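Local coordinates for protein Alpha/beta hydrolase (PDB 4R1D) that is the calcium-binding alpha/beta hydrolase Tle4, probably a lipase effector of the H2 type VI secretion system that its partner Tli4 inhibits, at residues F53-I57 against M58-L62; G187-E191 against E192-R196; G311-T314 against A315-N319. All blocks are in the same frame, centred on the assembly; numbering follows the deposited sequence.

Contact 1: residues F53-I57 against M58-L62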
loop_
_atom_site.group_PDB
_atom_site.type_symbol
_atom_site.label_atom_id
_atom_site.label_comp_id
_atom_site.label_asym_id
_atom_site.label_seq_id
_atom_site.Cartn_x
_atom_site.Cartn_y
_atom_site.Cartn_z
ATOM N N PHE A 53 7.242 15.106 5.619
ATOM C CA PHE A 53 7.458 14.473 4.331
ATOM C C PHE A 53 6.419 13.386 4.153
ATOM O O PHE A 53 6.243 12.538 5.033
ATOM C CB PHE A 53 8.868 13.887 4.252
ATOM C CG PHE A 53 9.191 13.301 2.921
ATOM C CD1 PHE A 53 9.617 14.112 1.887
ATOM C CD2 PHE A 53 9.042 11.943 2.694
ATOM C CE1 PHE A 53 9.915 13.581 0.655
ATOM C CE2 PHE A 53 9.343 11.404 1.451
ATOM C CZ PHE A 53 9.772 12.237 0.430
ATOM N N ILE A 54 5.709 13.435 3.031
ATOM C CA ILE A 54 4.686 12.464 2.736
ATOM C C ILE A 54 5.116 11.702 1.490
ATOM O O ILE A 54 5.238 12.289 0.410
ATOM C CB ILE A 54 3.317 13.133 2.502
ATOM C CG1 ILE A 54 2.984 14.094 3.656
ATOM C CG2 ILE A 54 2.225 12.065 2.282
ATOM C CD1 ILE A 54 1.637 14.819 3.519
ATOM N N PRO A 55 5.340 10.393 1.635
ATOM C CA PRO A 55 5.844 9.539 0.558
ATOM C C PRO A 55 4.748 9.220 -0.455
ATOM O O PRO A 55 3.609 9.641 -0.293
ATOM C CB PRO A 55 6.256 8.261 1.288
ATOM C CG PRO A 55 5.299 8.195 2.458
ATOM C CD PRO A 55 5.087 9.631 2.880
ATOM N N GLY A 56 5.105 8.468 -1.489
ATOM C CA GLY A 56 4.172 8.199 -2.562
ATOM C C GLY A 56 3.827 6.745 -2.776
ATOM O O GLY A 56 3.693 5.956 -1.834
ATOM N N ILE A 57 3.670 6.412 -4.052
ATOM C CA ILE A 57 3.178 5.118 -4.500
ATOM C C ILE A 57 3.917 3.948 -3.833
ATOM O O ILE A 57 5.122 3.827 -3.982
ATOM C CB ILE A 57 3.311 5.025 -6.042
ATOM C CG1 ILE A 57 2.270 5.924 -6.727
ATOM C CG2 ILE A 57 3.188 3.582 -6.522
ATOM C CD1 ILE A 57 2.539 6.138 -8.229
ATOM N N MET A 58 3.191 3.108 -3.086
ATOM C CA MET A 58 3.787 1.911 -2.477
ATOM C C MET A 58 5.016 2.232 -1.612
ATOM O O MET A 58 5.870 1.373 -1.400
ATOM C CB MET A 58 4.198 0.908 -3.578
ATOM C CG MET A 58 3.023 0.258 -4.299
ATOM S SD MET A 58 3.515 -0.919 -5.608
ATOM C CE MET A 58 4.028 0.226 -6.908
ATOM N N GLY A 59 5.093 3.458 -1.107
ATOM C CA GLY A 59 6.344 3.966 -0.559
ATOM C C GLY A 59 6.573 3.725 0.922
ATOM O O GLY A 59 7.682 3.941 1.424
ATOM N N THR A 60 5.534 3.257 1.609
ATOM C CA THR A 60 5.571 3.089 3.059
ATOM C C THR A 60 5.558 1.609 3.423
ATOM O O THR A 60 4.769 0.842 2.884
ATOM C CB THR A 60 4.373 3.812 3.738
ATOM O OG1 THR A 60 4.402 5.217 3.417
ATOM C CG2 THR A 60 4.384 3.633 5.276
ATOM N N ASN A 61 6.441 1.225 4.335
ATOM C CA ASN A 61 6.476 -0.146 4.857
ATOM C C ASN A 61 5.208 -0.496 5.608
ATOM O O ASN A 61 4.679 0.344 6.334
ATOM C CB ASN A 61 7.658 -0.297 5.810
ATOM C CG ASN A 61 8.984 0.024 5.152
ATOM O OD1 ASN A 61 9.223 -0.339 4.000
ATOM N ND2 ASN A 61 9.864 0.708 5.891
ATOM N N LEU A 62 4.740 -1.741 5.473
ATOM C CA LEU A 62 3.511 -2.173 6.136
ATOM C C LEU A 62 3.716 -3.499 6.839
ATOM O O LEU A 62 4.498 -4.343 6.389
ATOM C CB LEU A 62 2.371 -2.367 5.126
ATOM C CG LEU A 62 2.093 -1.199 4.183
ATOM C CD1 LEU A 62 1.062 -1.625 3.148
ATOM C CD2 LEU A 62 1.621 0.028 4.970
HETATM O O HOH W 1 3.084 5.600 0.940
#
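Gly-56 and Gly-59 close a type II beta turn directly after strand 48-54: Gly-59 N gives its hydrogen to Gly-56 O at 3.0 Å. The bond is bent, 138° at the hydrogen, and the donor stands above the carbonyl plane, not on a lone pair. A water 2.9 Å from Gly-56 O donates to the same oxygen and lies 2.8 Å from Thr-60 OG1, so one buried carbonyl is shared between an amide and a solvent bridge. Thr-60 OG1 sits beside its backbone nitrogen (chi1 -59°), which sets the hydroxyl against the proline ring, with OG1 3.3 Å from Pro-55 CG; the same oxygen is hydrogen-bonded to Tyr-209 N, and these partners fix its rotation. Ile-57 and Met-58, the corner residues, pack their side chains obliquely against each other. The Met-58 chain runs straight to its sulfur and then folds at the last torsion (chi3 -76°), bringing methyl CE within 3.5 Å of Ile-57 CG2, a tight contact, closer than methyls usually pack. That branch of Ile-57 points anti to its nitrogen, while CG1 lies beside the nitrogen and carries the end of the chain away from Met-58. Met-58 takes a left-handed backbone conformation, usual for the third position of a type II turn. Tyr-144 OH bonds to Gly-56 N, Tyr-209 OH to Pro-55 O, Trp-72 NE1 to Met-58 O, and Ile-57 N weakly to Ser-256 OG. A glycine-containing loop after strand 48-54, an inner strand of the parallel sheet, facing a serine that follows the neighbouring strand 250-255, is consistent with the oxyanion-hole loop of alpha/beta-hydrolase lipases.

Contact 2: residues G187-E191 against E192-R196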
loop_
_atom_site.group_PDB
_atom_site.type_symbol
_atom_site.label_atom_id
_atom_site.label_comp_id
_atom_site.label_asym_id
_atom_site.label_seq_id
_atom_site.Cartn_x
_atom_site.Cartn_y
_atom_site.Cartn_z
ATOM N N GLY A 187 9.733 34.616 -7.771
ATOM C CA GLY A 187 11.052 35.116 -8.113
ATOM C C GLY A 187 12.127 34.365 -7.361
ATOM O O GLY A 187 11.825 33.467 -6.579
ATOM N N PRO A 188 13.393 34.725 -7.592
ATOM C CA PRO A 188 14.494 34.023 -6.929
ATOM C C PRO A 188 14.459 34.251 -5.429
ATOM O O PRO A 188 13.867 35.228 -4.966
ATOM C CB PRO A 188 15.740 34.690 -7.521
ATOM C CG PRO A 188 15.270 36.038 -7.957
ATOM C CD PRO A 188 13.877 35.813 -8.461
ATOM N N ILE A 189 15.078 33.342 -4.684
ATOM C CA ILE A 189 15.304 33.540 -3.265
ATOM C C ILE A 189 16.300 34.691 -3.116
ATOM O O ILE A 189 17.235 34.808 -3.917
ATOM C CB ILE A 189 15.887 32.265 -2.634
ATOM C CG1 ILE A 189 14.811 31.179 -2.527
ATOM C CG2 ILE A 189 16.486 32.551 -1.270
ATOM C CD1 ILE A 189 15.370 29.763 -2.339
ATOM N N ASP A 190 16.084 35.544 -2.124
ATOM C CA ASP A 190 17.026 36.622 -1.843
ATOM C C ASP A 190 17.600 36.521 -0.436
ATOM O O ASP A 190 17.213 35.648 0.348
ATOM C CB ASP A 190 16.428 38.016 -2.132
ATOM C CG ASP A 190 15.337 38.427 -1.155
ATOM O OD1 ASP A 190 15.314 37.964 0.010
ATOM O OD2 ASP A 190 14.487 39.256 -1.554
ATOM N N GLU A 191 18.535 37.413 -0.117
ATOM C CA GLU A 191 19.265 37.310 1.143
ATOM C C GLU A 191 18.359 37.566 2.348
ATOM O O GLU A 191 18.499 36.920 3.387
ATOM C CB GLU A 191 20.463 38.275 1.158
ATOM C CG GLU A 191 21.380 38.076 2.357
ATOM C CD GLU A 191 22.560 39.022 2.364
ATOM O OE1 GLU A 191 22.772 39.738 1.356
ATOM O OE2 GLU A 191 23.277 39.045 3.381
ATOM N N GLU A 192 17.442 38.523 2.213
ATOM C CA GLU A 192 16.391 38.745 3.218
ATOM C C GLU A 192 15.689 37.471 3.613
ATOM O O GLU A 192 15.513 37.169 4.793
ATOM C CB GLU A 192 15.268 39.556 2.606
ATOM C CG GLU A 192 15.077 40.805 3.254
ATOM C CD GLU A 192 16.286 41.587 3.044
ATOM O OE1 GLU A 192 17.108 41.615 3.971
ATOM O OE2 GLU A 192 16.418 42.114 1.924
ATOM N N GLU A 193 15.211 36.780 2.590
ATOM C CA GLU A 193 14.392 35.588 2.772
ATOM C C GLU A 193 15.146 34.501 3.515
ATOM O O GLU A 193 14.586 33.853 4.405
ATOM C CB GLU A 193 13.875 35.082 1.423
ATOM C CG GLU A 193 12.835 36.009 0.799
ATOM C CD GLU A 193 12.418 35.566 -0.586
ATOM O OE1 GLU A 193 13.230 34.925 -1.277
ATOM O OE2 GLU A 193 11.266 35.836 -0.968
ATOM N N LEU A 194 16.417 34.310 3.170
ATOM C CA LEU A 194 17.226 33.313 3.863
ATOM C C LEU A 194 17.509 33.732 5.304
ATOM O O LEU A 194 17.510 32.910 6.215
ATOM C CB LEU A 194 18.535 33.057 3.116
ATOM C CG LEU A 194 18.329 32.428 1.730
ATOM C CD1 LEU A 194 19.591 32.476 0.905
ATOM C CD2 LEU A 194 17.816 30.992 1.873
ATOM N N LEU A 195 17.763 35.012 5.520
ATOM C CA LEU A 195 17.997 35.454 6.887
ATOM C C LEU A 195 16.744 35.210 7.714
ATOM O O LEU A 195 16.804 34.713 8.838
ATOM C CB LEU A 195 18.379 36.938 6.918
ATOM C CG LEU A 195 18.709 37.540 8.288
ATOM C CD1 LEU A 195 19.800 36.748 9.006
ATOM C CD2 LEU A 195 19.140 38.997 8.109
ATOM N N ARG A 196 15.596 35.544 7.143
ATOM C CA ARG A 196 14.339 35.315 7.820
ATOM C C ARG A 196 14.161 33.826 8.099
ATOM O O ARG A 196 13.757 33.434 9.187
ATOM C CB ARG A 196 13.174 35.817 6.976
ATOM C CG ARG A 196 11.823 35.403 7.524
ATOM C CD ARG A 196 11.593 35.976 8.918
ATOM N NE ARG A 196 10.394 36.811 9.037
ATOM C CZ ARG A 196 9.733 37.375 8.027
ATOM N NH1 ARG A 196 10.136 37.229 6.770
ATOM N NH2 ARG A 196 8.658 38.108 8.283
#
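Asp-190 and Glu-193 exchange side-chain and backbone bonds as a capping box at the start of helix 191-197. Asp-190 OD1 takes the amide hydrogen of Glu-193 N at 2.8 Å, nearly straight at 162°; in return Asp-190 N donates to Glu-193 OE1 at 3.0 Å, approaching from above the carboxylate plane. Asp-190 CG lies between its own nitrogen and carbonyl carbon (chi1 70°), which swings the carboxylate over the first turn and brings OD1 within 3.0 Å of Glu-192 CB. The Glu-193 chain is extended beyond CG and reaches back along the preceding loop, where OE1 also comes to 3.2 Å from Ile-189 CA. Beside the box, Ile-189 CG2 meets Leu-194 CG at 3.5 Å, the chains crossing at about a right angle: residues before the N-cap and in the first turn pair as a hydrophobic staple. Ile-553 of helix 542-556 touches both. In the outer shell Lys-554 forms a salt bridge with Glu-193 OE2 and bonds to Pro-188 O, holding Glu-193 in place. The two carboxylates approach to 3.9 Å (Asp-190 OD1 to Glu-193 OE1); their repulsion is probably offset by the lysine and the helix's N-terminal amides.

Contact 3: residues G311-T314 against A315-N319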
loop_
_atom_site.group_PDB
_atom_site.type_symbol
_atom_site.label_atom_id
_atom_site.label_comp_id
_atom_site.label_asym_id
_atom_site.label_seq_id
_atom_site.Cartn_x
_atom_site.Cartn_y
_atom_site.Cartn_z
ATOM N N GLY A 311 -3.200 -10.960 -13.684
ATOM C CA GLY A 311 -3.908 -11.570 -12.572
ATOM C C GLY A 311 -3.283 -11.194 -11.239
ATOM O O GLY A 311 -3.989 -10.986 -10.251
ATOM N N GLU A 312 -1.957 -11.130 -11.200
ATOM C CA GLU A 312 -1.259 -10.799 -9.957
ATOM C C GLU A 312 -1.520 -9.360 -9.537
ATOM O O GLU A 312 -1.821 -9.082 -8.382
ATOM C CB GLU A 312 0.243 -11.054 -10.104
ATOM C CG GLU A 312 0.543 -12.546 -10.172
ATOM C CD GLU A 312 2.020 -12.875 -10.270
ATOM O OE1 GLU A 312 2.856 -11.957 -10.361
ATOM O OE2 GLU A 312 2.341 -14.077 -10.287
ATOM N N VAL A 313 -1.418 -8.440 -10.483
ATOM C CA VAL A 313 -1.621 -7.039 -10.151
ATOM C C VAL A 313 -3.076 -6.792 -9.830
ATOM O O VAL A 313 -3.404 -6.118 -8.860
ATOM C CB VAL A 313 -1.217 -6.128 -11.316
ATOM C CG1 VAL A 313 -1.541 -4.669 -10.972
ATOM C CG2 VAL A 313 0.263 -6.294 -11.622
ATOM N N THR A 314 -3.957 -7.339 -10.663
ATOM C CA THR A 314 -5.382 -7.100 -10.510
ATOM C C THR A 314 -5.905 -7.614 -9.166
ATOM O O THR A 314 -6.748 -6.979 -8.553
ATOM C CB THR A 314 -6.156 -7.731 -11.681
ATOM O OG1 THR A 314 -5.807 -7.038 -12.890
ATOM C CG2 THR A 314 -7.653 -7.620 -11.456
ATOM N N ALA A 315 -5.376 -8.743 -8.705
ATOM C CA ALA A 315 -5.803 -9.324 -7.432
ATOM C C ALA A 315 -5.603 -8.369 -6.259
ATOM O O ALA A 315 -6.372 -8.380 -5.303
ATOM C CB ALA A 315 -5.055 -10.628 -7.161
ATOM N N ILE A 316 -4.541 -7.578 -6.322
ATOM C CA ILE A 316 -4.276 -6.603 -5.268
ATOM C C ILE A 316 -4.922 -5.236 -5.550
ATOM O O ILE A 316 -5.706 -4.719 -4.734
ATOM C CB ILE A 316 -2.765 -6.490 -5.021
ATOM C CG1 ILE A 316 -2.190 -7.873 -4.712
ATOM C CG2 ILE A 316 -2.474 -5.515 -3.882
ATOM C CD1 ILE A 316 -0.680 -7.902 -4.685
ATOM N N VAL A 317 -4.635 -4.670 -6.718
ATOM C CA VAL A 317 -5.052 -3.309 -7.010
ATOM C C VAL A 317 -6.570 -3.149 -7.045
ATOM O O VAL A 317 -7.101 -2.164 -6.551
ATOM C CB VAL A 317 -4.426 -2.819 -8.342
ATOM C CG1 VAL A 317 -4.959 -1.443 -8.723
ATOM C CG2 VAL A 317 -2.901 -2.788 -8.215
ATOM N N ALA A 318 -7.275 -4.121 -7.621
ATOM C CA ALA A 318 -8.720 -3.987 -7.811
ATOM C C ALA A 318 -9.479 -4.039 -6.493
ATOM O O ALA A 318 -10.675 -3.755 -6.454
ATOM C CB ALA A 318 -9.261 -5.055 -8.804
ATOM N N ASN A 319 -8.777 -4.385 -5.416
ATOM C CA ASN A 319 -9.365 -4.378 -4.065
ATOM C C ASN A 319 -8.897 -3.242 -3.162
ATOM O O ASN A 319 -9.257 -3.189 -1.976
ATOM C CB ASN A 319 -9.094 -5.715 -3.371
ATOM C CG ASN A 319 -9.802 -6.844 -4.040
ATOM O OD1 ASN A 319 -9.175 -7.762 -4.563
ATOM N ND2 ASN A 319 -11.121 -6.774 -4.061
#
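The backbone of 311-319 takes in nearly all of the short alpha-helix 310-317, with i to i+4 hydrogen bonds from Ala-315 N to Gly-311 O, from Val-317 N to Val-313 O and from Ala-318 N to Thr-314 O, a series from which Ile-316 N departs. Side chains one turn apart pair along its flanks. Val-313 and Val-317 lie side by side and point the same way, Val-313 CG1 touching Val-317 CG2 at 3.6 Å. Val-313 CG1 is anti to its own nitrogen (chi1 176°) and lies on the carbonyl side, toward the next turn, whereas the Val-317 methyl that answers it lies beside that residue's nitrogen. Val-317 CG2 also rests against the carbonyl of the preceding turn, 3.4 Å from Val-313 O. On the neighbouring flank Thr-314 uses its two branches differently: methyl CG2 approaches Ala-318 CB at 4.0 Å, while OG1, on the nitrogen side of the residue, hydrogen-bonds to Ala-310 O one turn back, so this buried hydroxyl is satisfied by the helix itself. Ala-315 CB fits against the backbone, 3.3 Å from Gly-311 O. Glu-312 turns outward from this packing; its OE1 bonds to Arg-308 N, just before the helix, and has Arg-102 as a long, weak ionic partner. Met-294 of helix 289-296 covers Thr-314, Val-317 and Ala-318, Ala-323 and Leu-324 of helix 321-324 lie against Val-317, and Gln-103 NE2 of helix 99-105 hydrogen-bonds to Ala-315 O. Val-313 O takes two donors: Val-317 N at 2.9 Å, almost straight at 171°, and the departing Ile-316 N at 3.1 Å, a weak bond bent to 131°.

Contacts 1, 2 and 3 follow one another along the chain. Contact 1 is the most central, at the end of strand 48-54 inside the six-stranded parallel sheet; contact 2 begins helix 191-197, and contact 3 runs along helix 310-317. Centres of contacts 1 and 2 are about 32 Å apart, those of 1 and 3 about 19 Å with nearest atoms about 7 Å from each other, and those of 2 and 3 about 48 Å, on opposite sides of the chain's centre. Helix 191-197 leads into strand 201-206, which carries the calcium ligands Phe-202 and Asp-203 and lies next to strand 48-54 in the sheet; sequence thus connects contact 2, the metal site and the sheet edge beside contact 1.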